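Side-chain contacts in apolipophorin-3b (Locusta migratoria, PDB 1AEP), which helps load diacylglycerol into lipophorin by covering its expanding hydrophobic surface, supporting lipid transport during insect flight: residues Glu72-Phe77 with Ser132-Ala137; His26-Leu31 with Leu38-Glu43; Thr50-Val55 with Asn83-Ala88. All blocks are in the same frame, centred on the assembly; numbering follows the deposited sequence.

Contact 1: Glu72-Phe77 with Ser132-Ala137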
loop_
_atom_site.group_PDB
_atom_site.type_symbol
_atom_site.label_atom_id
_atom_site.label_comp_id
_atom_site.label_asym_id
_atom_site.label_seq_id
_atom_site.Cartn_x
_atom_site.Cartn_y
_atom_site.Cartn_z
ATOM N N GLU A 72 12.318 -16.658 2.271
ATOM C CA GLU A 72 13.035 -15.650 3.001
ATOM C C GLU A 72 12.616 -14.274 2.504
ATOM O O GLU A 72 12.089 -13.412 3.236
ATOM C CB GLU A 72 14.582 -15.824 2.677
ATOM C CG GLU A 72 15.553 -16.380 3.780
ATOM C CD GLU A 72 16.569 -17.440 3.339
ATOM O OE1 GLU A 72 17.442 -16.963 2.466
ATOM O OE2 GLU A 72 16.554 -18.604 3.733
ATOM N N GLN A 73 12.818 -14.086 1.224
ATOM C CA GLN A 73 12.532 -12.861 0.559
ATOM C C GLN A 73 11.078 -12.459 0.611
ATOM O O GLN A 73 10.786 -11.273 0.556
ATOM C CB GLN A 73 12.933 -13.078 -0.878
ATOM C CG GLN A 73 14.472 -13.050 -0.979
ATOM C CD GLN A 73 14.965 -12.761 -2.383
ATOM O OE1 GLN A 73 15.332 -11.601 -2.696
ATOM N NE2 GLN A 73 15.004 -13.827 -3.200
ATOM N N LEU A 74 10.185 -13.448 0.665
ATOM C CA LEU A 74 8.754 -13.201 0.718
ATOM C C LEU A 74 8.386 -12.603 2.064
ATOM O O LEU A 74 7.694 -11.584 2.176
ATOM C CB LEU A 74 7.952 -14.471 0.429
ATOM C CG LEU A 74 6.466 -14.169 0.480
ATOM C CD1 LEU A 74 6.225 -12.968 -0.393
ATOM C CD2 LEU A 74 5.697 -15.344 -0.045
ATOM N N ASN A 75 8.908 -13.251 3.099
ATOM C CA ASN A 75 8.730 -12.834 4.467
ATOM C C ASN A 75 9.292 -11.431 4.635
ATOM O O ASN A 75 8.687 -10.563 5.249
ATOM C CB ASN A 75 9.442 -13.838 5.378
ATOM C CG ASN A 75 8.872 -13.902 6.764
ATOM O OD1 ASN A 75 9.187 -13.056 7.607
ATOM N ND2 ASN A 75 8.016 -14.920 7.005
ATOM N N ALA A 76 10.456 -11.211 4.040
ATOM C CA ALA A 76 11.088 -9.904 4.081
ATOM C C ALA A 76 10.179 -8.827 3.530
ATOM O O ALA A 76 9.940 -7.803 4.163
ATOM C CB ALA A 76 12.328 -9.932 3.207
ATOM N N PHE A 77 9.697 -9.042 2.314
ATOM C CA PHE A 77 8.841 -8.091 1.664
ATOM C C PHE A 77 7.699 -7.692 2.545
ATOM O O PHE A 77 7.400 -6.517 2.728
ATOM C CB PHE A 77 8.340 -8.689 0.384
ATOM C CG PHE A 77 7.256 -7.894 -0.287
ATOM C CD1 PHE A 77 7.451 -6.596 -0.728
ATOM C CD2 PHE A 77 6.042 -8.492 -0.603
ATOM C CE1 PHE A 77 6.454 -5.908 -1.411
ATOM C CE2 PHE A 77 5.026 -7.810 -1.259
ATOM C CZ PHE A 77 5.210 -6.495 -1.653
ATOM N N SER A 132 0.140 -16.774 -7.010
ATOM C CA SER A 132 -1.237 -16.485 -6.657
ATOM C C SER A 132 -1.344 -15.510 -5.475
ATOM O O SER A 132 -2.012 -14.479 -5.540
ATOM C CB SER A 132 -2.024 -17.753 -6.409
ATOM O OG SER A 132 -2.584 -18.180 -7.638
ATOM N N ALA A 133 -0.639 -15.846 -4.402
ATOM C CA ALA A 133 -0.585 -15.055 -3.199
ATOM C C ALA A 133 -0.131 -13.630 -3.454
ATOM O O ALA A 133 -0.752 -12.680 -3.000
ATOM C CB ALA A 133 0.351 -15.709 -2.239
ATOM N N LEU A 134 0.971 -13.485 -4.174
ATOM C CA LEU A 134 1.459 -12.163 -4.486
ATOM C C LEU A 134 0.372 -11.395 -5.217
ATOM O O LEU A 134 0.123 -10.230 -4.918
ATOM C CB LEU A 134 2.676 -12.254 -5.410
ATOM C CG LEU A 134 4.004 -12.504 -4.700
ATOM C CD1 LEU A 134 5.198 -12.518 -5.705
ATOM C CD2 LEU A 134 4.190 -11.475 -3.602
ATOM N N GLN A 135 -0.271 -12.052 -6.181
ATOM C CA GLN A 135 -1.306 -11.420 -6.991
ATOM C C GLN A 135 -2.493 -10.976 -6.167
ATOM O O GLN A 135 -2.988 -9.860 -6.301
ATOM C CB GLN A 135 -1.809 -12.308 -8.137
ATOM C CG GLN A 135 -2.912 -11.688 -8.989
ATOM C CD GLN A 135 -2.581 -11.503 -10.453
ATOM O OE1 GLN A 135 -3.483 -11.287 -11.294
ATOM N NE2 GLN A 135 -1.288 -11.579 -10.764
ATOM N N GLU A 136 -2.970 -11.857 -5.316
ATOM C CA GLU A 136 -4.090 -11.461 -4.538
ATOM C C GLU A 136 -3.733 -10.254 -3.667
ATOM O O GLU A 136 -4.452 -9.252 -3.593
ATOM C CB GLU A 136 -4.813 -12.666 -3.915
ATOM C CG GLU A 136 -4.518 -13.042 -2.458
ATOM C CD GLU A 136 -5.159 -14.357 -2.070
ATOM O OE1 GLU A 136 -4.969 -15.400 -2.691
ATOM O OE2 GLU A 136 -5.925 -14.266 -1.004
ATOM N N ALA A 137 -2.575 -10.343 -3.059
ATOM C CA ALA A 137 -2.099 -9.264 -2.217
ATOM C C ALA A 137 -2.005 -7.931 -2.960
ATOM O O ALA A 137 -2.264 -6.863 -2.402
ATOM C CB ALA A 137 -0.757 -9.638 -1.620
#

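Contact 2: His26-Leu31 with Leu38-Glu43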
loop_
_atom_site.group_PDB
_atom_site.type_symbol
_atom_site.label_atom_id
_atom_site.label_comp_id
_atom_site.label_asym_id
_atom_site.label_seq_id
_atom_site.Cartn_x
_atom_site.Cartn_y
_atom_site.Cartn_z
ATOM N N HIS A 26 -3.928 16.212 -1.526
ATOM C CA HIS A 26 -3.772 17.692 -1.539
ATOM C C HIS A 26 -5.092 18.455 -1.540
ATOM O O HIS A 26 -5.149 19.651 -1.244
ATOM C CB HIS A 26 -3.015 18.251 -2.782
ATOM C CG HIS A 26 -1.608 17.853 -2.887
ATOM N ND1 HIS A 26 -1.012 17.468 -4.095
ATOM C CD2 HIS A 26 -0.677 17.786 -1.925
ATOM C CE1 HIS A 26 0.263 17.171 -3.813
ATOM N NE2 HIS A 26 0.490 17.348 -2.512
ATOM N N GLU A 27 -6.159 17.787 -1.901
ATOM C CA GLU A 27 -7.402 18.490 -1.932
ATOM C C GLU A 27 -8.098 18.419 -0.601
ATOM O O GLU A 27 -9.224 18.897 -0.457
ATOM C CB GLU A 27 -8.312 17.950 -3.030
ATOM C CG GLU A 27 -8.342 18.891 -4.253
ATOM C CD GLU A 27 -8.863 18.222 -5.483
ATOM O OE1 GLU A 27 -10.174 18.322 -5.609
ATOM O OE2 GLU A 27 -8.131 17.631 -6.279
ATOM N N THR A 28 -7.432 17.786 0.365
ATOM C CA THR A 28 -8.012 17.672 1.686
ATOM C C THR A 28 -7.914 19.034 2.344
ATOM O O THR A 28 -8.602 19.330 3.309
ATOM C CB THR A 28 -7.385 16.607 2.620
ATOM O OG1 THR A 28 -5.982 16.626 2.559
ATOM C CG2 THR A 28 -7.951 15.198 2.341
ATOM N N LEU A 29 -7.035 19.860 1.784
ATOM C CA LEU A 29 -6.768 21.201 2.272
ATOM C C LEU A 29 -7.873 22.210 1.975
ATOM O O LEU A 29 -7.896 23.314 2.531
ATOM C CB LEU A 29 -5.430 21.697 1.678
ATOM C CG LEU A 29 -4.179 21.049 2.283
ATOM C CD1 LEU A 29 -3.679 19.949 1.344
ATOM C CD2 LEU A 29 -3.120 22.115 2.467
ATOM N N GLY A 30 -8.774 21.822 1.081
ATOM C CA GLY A 30 -9.890 22.660 0.669
ATOM C C GLY A 30 -11.137 22.445 1.509
ATOM O O GLY A 30 -12.188 23.048 1.266
ATOM N N LEU A 31 -11.006 21.584 2.508
ATOM C CA LEU A 31 -12.082 21.273 3.420
ATOM C C LEU A 31 -12.380 22.447 4.321
ATOM O O LEU A 31 -11.514 23.284 4.571
ATOM C CB LEU A 31 -11.752 20.084 4.353
ATOM C CG LEU A 31 -12.445 18.791 3.935
ATOM C CD1 LEU A 31 -12.378 18.652 2.413
ATOM C CD2 LEU A 31 -11.778 17.602 4.631
ATOM N N LEU A 38 -8.079 16.894 9.009
ATOM C CA LEU A 38 -7.141 16.126 9.800
ATOM C C LEU A 38 -7.717 14.825 10.296
ATOM O O LEU A 38 -7.039 13.805 10.368
ATOM C CB LEU A 38 -6.638 16.906 11.009
ATOM C CG LEU A 38 -5.734 16.159 12.003
ATOM C CD1 LEU A 38 -4.540 15.514 11.291
ATOM C CD2 LEU A 38 -5.207 17.207 12.943
ATOM N N ASN A 39 -8.990 14.872 10.662
ATOM C CA ASN A 39 -9.691 13.735 11.184
ATOM C C ASN A 39 -10.001 12.758 10.067
ATOM O O ASN A 39 -9.880 11.529 10.203
ATOM C CB ASN A 39 -10.955 14.244 11.901
ATOM C CG ASN A 39 -10.801 14.203 13.398
ATOM O OD1 ASN A 39 -11.079 13.189 14.039
ATOM N ND2 ASN A 39 -10.341 15.310 13.955
ATOM N N LEU A 40 -10.346 13.356 8.926
ATOM C CA LEU A 40 -10.626 12.577 7.744
ATOM C C LEU A 40 -9.385 11.751 7.374
ATOM O O LEU A 40 -9.378 10.516 7.301
ATOM C CB LEU A 40 -11.071 13.533 6.597
ATOM C CG LEU A 40 -10.755 13.009 5.194
ATOM C CD1 LEU A 40 -11.922 12.225 4.637
ATOM C CD2 LEU A 40 -10.414 14.082 4.200
ATOM N N LEU A 41 -8.292 12.453 7.168
ATOM C CA LEU A 41 -7.033 11.854 6.842
ATOM C C LEU A 41 -6.606 10.753 7.820
ATOM O O LEU A 41 -6.236 9.641 7.425
ATOM C CB LEU A 41 -6.035 13.056 6.888
ATOM C CG LEU A 41 -5.465 13.359 5.525
ATOM C CD1 LEU A 41 -6.594 13.145 4.555
ATOM C CD2 LEU A 41 -4.928 14.757 5.448
ATOM N N THR A 42 -6.619 11.099 9.095
ATOM C CA THR A 42 -6.169 10.154 10.071
ATOM C C THR A 42 -6.899 8.865 9.950
ATOM O O THR A 42 -6.325 7.786 10.046
ATOM C CB THR A 42 -6.284 10.690 11.433
ATOM O OG1 THR A 42 -5.364 11.750 11.505
ATOM C CG2 THR A 42 -5.739 9.567 12.303
ATOM N N GLU A 43 -8.176 9.036 9.701
ATOM C CA GLU A 43 -9.066 7.917 9.536
ATOM C C GLU A 43 -8.672 7.074 8.360
ATOM O O GLU A 43 -8.442 5.871 8.462
ATOM C CB GLU A 43 -10.464 8.480 9.295
ATOM C CG GLU A 43 -11.534 7.396 9.285
ATOM C CD GLU A 43 -12.914 7.964 9.446
ATOM O OE1 GLU A 43 -13.611 8.319 8.520
ATOM O OE2 GLU A 43 -13.296 8.054 10.725
#

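Contact 3: Thr50-Val55 with Asn83-Ala88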
loop_
_atom_site.group_PDB
_atom_site.type_symbol
_atom_site.label_atom_id
_atom_site.label_comp_id
_atom_site.label_asym_id
_atom_site.label_seq_id
_atom_site.Cartn_x
_atom_site.Cartn_y
_atom_site.Cartn_z
ATOM N N THR A 50 -4.481 -0.556 7.978
ATOM C CA THR A 50 -5.163 -1.775 8.423
ATOM C C THR A 50 -5.146 -2.862 7.386
ATOM O O THR A 50 -4.934 -4.031 7.666
ATOM C CB THR A 50 -6.585 -1.493 8.969
ATOM O OG1 THR A 50 -6.565 -0.926 10.259
ATOM C CG2 THR A 50 -7.557 -2.653 8.890
ATOM N N LYS A 51 -5.457 -2.447 6.172
ATOM C CA LYS A 51 -5.499 -3.340 5.051
ATOM C C LYS A 51 -4.104 -3.854 4.669
ATOM O O LYS A 51 -3.927 -5.054 4.487
ATOM C CB LYS A 51 -6.181 -2.664 3.889
ATOM C CG LYS A 51 -7.679 -2.621 4.082
ATOM C CD LYS A 51 -8.304 -3.975 3.873
ATOM C CE LYS A 51 -9.808 -3.997 4.132
ATOM N NZ LYS A 51 -10.378 -5.338 4.343
ATOM N N ILE A 52 -3.118 -2.956 4.539
ATOM C CA ILE A 52 -1.741 -3.320 4.204
ATOM C C ILE A 52 -1.131 -4.292 5.198
ATOM O O ILE A 52 -0.355 -5.198 4.885
ATOM C CB ILE A 52 -0.864 -2.082 4.145
ATOM C CG1 ILE A 52 -1.299 -1.377 2.881
ATOM C CG2 ILE A 52 0.609 -2.465 4.057
ATOM C CD1 ILE A 52 -0.497 -1.861 1.681
ATOM N N ALA A 53 -1.498 -4.108 6.433
ATOM C CA ALA A 53 -1.019 -5.009 7.433
ATOM C C ALA A 53 -1.662 -6.398 7.269
ATOM O O ALA A 53 -1.104 -7.432 7.641
ATOM C CB ALA A 53 -1.359 -4.351 8.760
ATOM N N GLU A 54 -2.864 -6.427 6.700
ATOM C CA GLU A 54 -3.556 -7.683 6.488
ATOM C C GLU A 54 -2.792 -8.554 5.527
ATOM O O GLU A 54 -2.602 -9.749 5.761
ATOM C CB GLU A 54 -4.938 -7.446 5.876
ATOM C CG GLU A 54 -6.069 -8.283 6.473
ATOM C CD GLU A 54 -7.371 -7.544 6.401
ATOM O OE1 GLU A 54 -8.084 -7.582 5.438
ATOM O OE2 GLU A 54 -7.587 -6.832 7.506
ATOM N N VAL A 55 -2.381 -7.918 4.427
ATOM C CA VAL A 55 -1.619 -8.495 3.349
ATOM C C VAL A 55 -0.327 -9.036 3.894
ATOM O O VAL A 55 0.012 -10.215 3.746
ATOM C CB VAL A 55 -1.302 -7.337 2.380
ATOM C CG1 VAL A 55 -0.323 -7.711 1.322
ATOM C CG2 VAL A 55 -2.562 -6.867 1.731
ATOM N N ASN A 83 6.616 -1.931 7.575
ATOM C CA ASN A 83 7.402 -0.852 8.110
ATOM C C ASN A 83 7.118 0.489 7.466
ATOM O O ASN A 83 7.262 1.542 8.080
ATOM C CB ASN A 83 8.892 -1.180 8.236
ATOM C CG ASN A 83 9.078 -2.362 9.184
ATOM O OD1 ASN A 83 10.201 -2.820 9.436
ATOM N ND2 ASN A 83 7.955 -2.885 9.708
ATOM N N SER A 84 6.703 0.461 6.225
ATOM C CA SER A 84 6.435 1.724 5.602
ATOM C C SER A 84 5.082 2.301 5.950
ATOM O O SER A 84 4.802 3.435 5.589
ATOM C CB SER A 84 6.807 1.821 4.139
ATOM O OG SER A 84 6.253 0.759 3.420
ATOM N N ILE A 85 4.250 1.551 6.688
ATOM C CA ILE A 85 2.935 2.070 7.069
ATOM C C ILE A 85 2.688 2.327 8.569
ATOM O O ILE A 85 1.991 3.280 8.923
ATOM C CB ILE A 85 1.730 1.409 6.401
ATOM C CG1 ILE A 85 1.832 -0.118 6.361
ATOM C CG2 ILE A 85 1.490 1.987 5.024
ATOM C CD1 ILE A 85 1.199 -0.794 7.569
ATOM N N HIS A 86 3.239 1.470 9.427
ATOM C CA HIS A 86 3.072 1.549 10.874
ATOM C C HIS A 86 2.835 2.941 11.434
ATOM O O HIS A 86 1.868 3.211 12.155
ATOM C CB HIS A 86 4.190 0.877 11.670
ATOM C CG HIS A 86 3.640 0.336 12.951
ATOM N ND1 HIS A 86 2.467 -0.424 12.997
ATOM C CD2 HIS A 86 4.093 0.478 14.226
ATOM C CE1 HIS A 86 2.246 -0.734 14.274
ATOM N NE2 HIS A 86 3.206 -0.205 15.040
ATOM N N ASP A 87 3.745 3.829 11.088
ATOM C CA ASP A 87 3.679 5.189 11.557
ATOM C C ASP A 87 3.225 6.138 10.494
ATOM O O ASP A 87 4.010 6.903 9.961
ATOM C CB ASP A 87 5.048 5.647 12.013
ATOM C CG ASP A 87 5.424 5.013 13.301
ATOM O OD1 ASP A 87 4.676 4.913 14.266
ATOM O OD2 ASP A 87 6.670 4.553 13.299
ATOM N N ALA A 88 1.943 6.107 10.189
ATOM C CA ALA A 88 1.464 6.981 9.161
ATOM C C ALA A 88 0.302 7.858 9.585
ATOM O O ALA A 88 -0.035 8.826 8.896
ATOM C CB ALA A 88 1.202 6.194 7.907
#

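Contact 1: Glu72-Phe77 with Ser132-Ala137
L134 meets two side chains of the facing helix with one of its methyls: CD2 lies 4.1 Å from L74 CD1 and 4.4 Å from F77 CE2. L74 and L134 do not meet end on. They slide past each other in opposite directions, each branch running alongside the other, while the methyl meets the F77 ring at an oblique attitude. No hydrogen bond spans the two segments; the link is dispersive, between buried apolar groups.

The torsions explain how one leucine can serve both partners. L74 has CG anti to the backbone N (chi1 -179°), which carries CD1 out from a CA-CB bond already directed at the opposite helix. L134 starts less favourably, its CA-CB bond running across the line to its partners, yet with CG anti to the carbonyl carbon (chi1 -83°) its branch swings back within reach of both. The backbones stand well apart, with 9.0 Å between L74 CA and L134 CA, the nearest pair of alpha carbons. L74 and F77 are one helical turn apart and present a common apolar strip.

Behind this first shell, the F77 ring makes an edge-to-face pair with W112 and also touches I115, which gives the phenyl group aromatic as well as aliphatic company. L134 in turn packs on T119, W127 and I7, and A137, one turn further along, reaches W112.

The contact is thus one seam of an amphipathic five-helix bundle. Helices 69-83 and 131-154 run in broadly the same direction here, and helix 94-121 packs against both, while helix 36-63 borders them through A133 and N75, and helix 7-25 adds I7 beside L134.

Contact 2: His26-Leu31 with Leu38-Glu43
T28 and L41 hold the nearest pair of alpha carbons, 7.8 Å apart, where the 3-10 segment 26-30 runs beside helix 36-63. The bonds G30 N to E27 O, within the 3-10 segment, and L31 N to T28 O, at its exit, are both weak. The side chains supply the join. T28 and L41 reach toward each other tip to tip, and T28 CG2 sits close to L41 CD1 and L40 CD2, so that one methyl touches two successive leucines. The L40 branch is shared in turn: its CD2 also meets L31 CD2 at 3.8 Å, the two leucines crossing at about a right angle.

With chi1 at 44°, T28 tucks OG1 between its backbone N and carbonyl carbon, where the hydroxyl hydrogen-bonds to L25 O as CG2 is left to the leucines. Putting an alanine here would probably open a gap beside L40 and L41 and leave L25 O without its hydroxyl partner. On the helix itself, T42 OG1 donates to L38 O over 2.9 Å, and T42 N reaches that same oxygen from the opposite face of its plane.

L98 of helix 94-121 touches both T28 and L41. The arrangement is that of an interhelical turn in an up-and-down amphipathic bundle, its apolar residues folded back onto the start of the following helix.

Contact 3: Thr50-Val55 with Asn83-Ala88
I52 and I85 meet inside the five-helix bundle where the chain leading from helix 69-83 to helix 94-121 runs back past helix 36-63. Their side chains pass obliquely, and the contact is carried by the branch methyl of one and the main branch of the other: I52 CG2 lies 3.5 Å from I85 CG1 and 3.9 Å from I85 CD1. I52 has CG1 anti to the carbonyl carbon (chi1 -72°), a choice that places CG2 anti to the backbone N and thereby offers this methyl to I85. In I85, chi1 of 44° sets CG1 between the backbone N and the carbonyl carbon, and both atoms of the CG1-CD1 arm lie against the I52 methyl.

Both isoleucines have further apolar company. I52 also packs on V108 and T141, and I85 on A104 and F48, so the pair joins the interhelical segment to three helices. Polar bonds hold the flanks: S84 OG accepts from Q111 NE2, and H86 O pairs with K49 NZ. On helix 36-63, K51 NZ and E54 OE1 form a salt bridge at 3.4 Å, weak as a hydrogen bond. Where the I85 side chain ends, its CD1 comes to 4.4 Å from the backbone nitrogen of A53.

Three contacts distribute one hydrophobic interior along an elongated bundle. Contacts 1 and 2 lie on opposite sides of the chain's centre, 32 Å apart between centres and about 18 Å between nearest atoms. Contact 3 is more central: its centre is 15 Å from that of contact 1, and the two touch, A137 CB meeting V55 CG1 at 3.5 Å. Their segments alternate along the sequence, whereas contact 2 is complete before either begins. Contacts 2 and 3 share helix 36-63 but do not touch, their nearest atoms being about 6 Å apart. Such interhelical apolar packing is probably what gives way when the bundle opens onto a lipid surface.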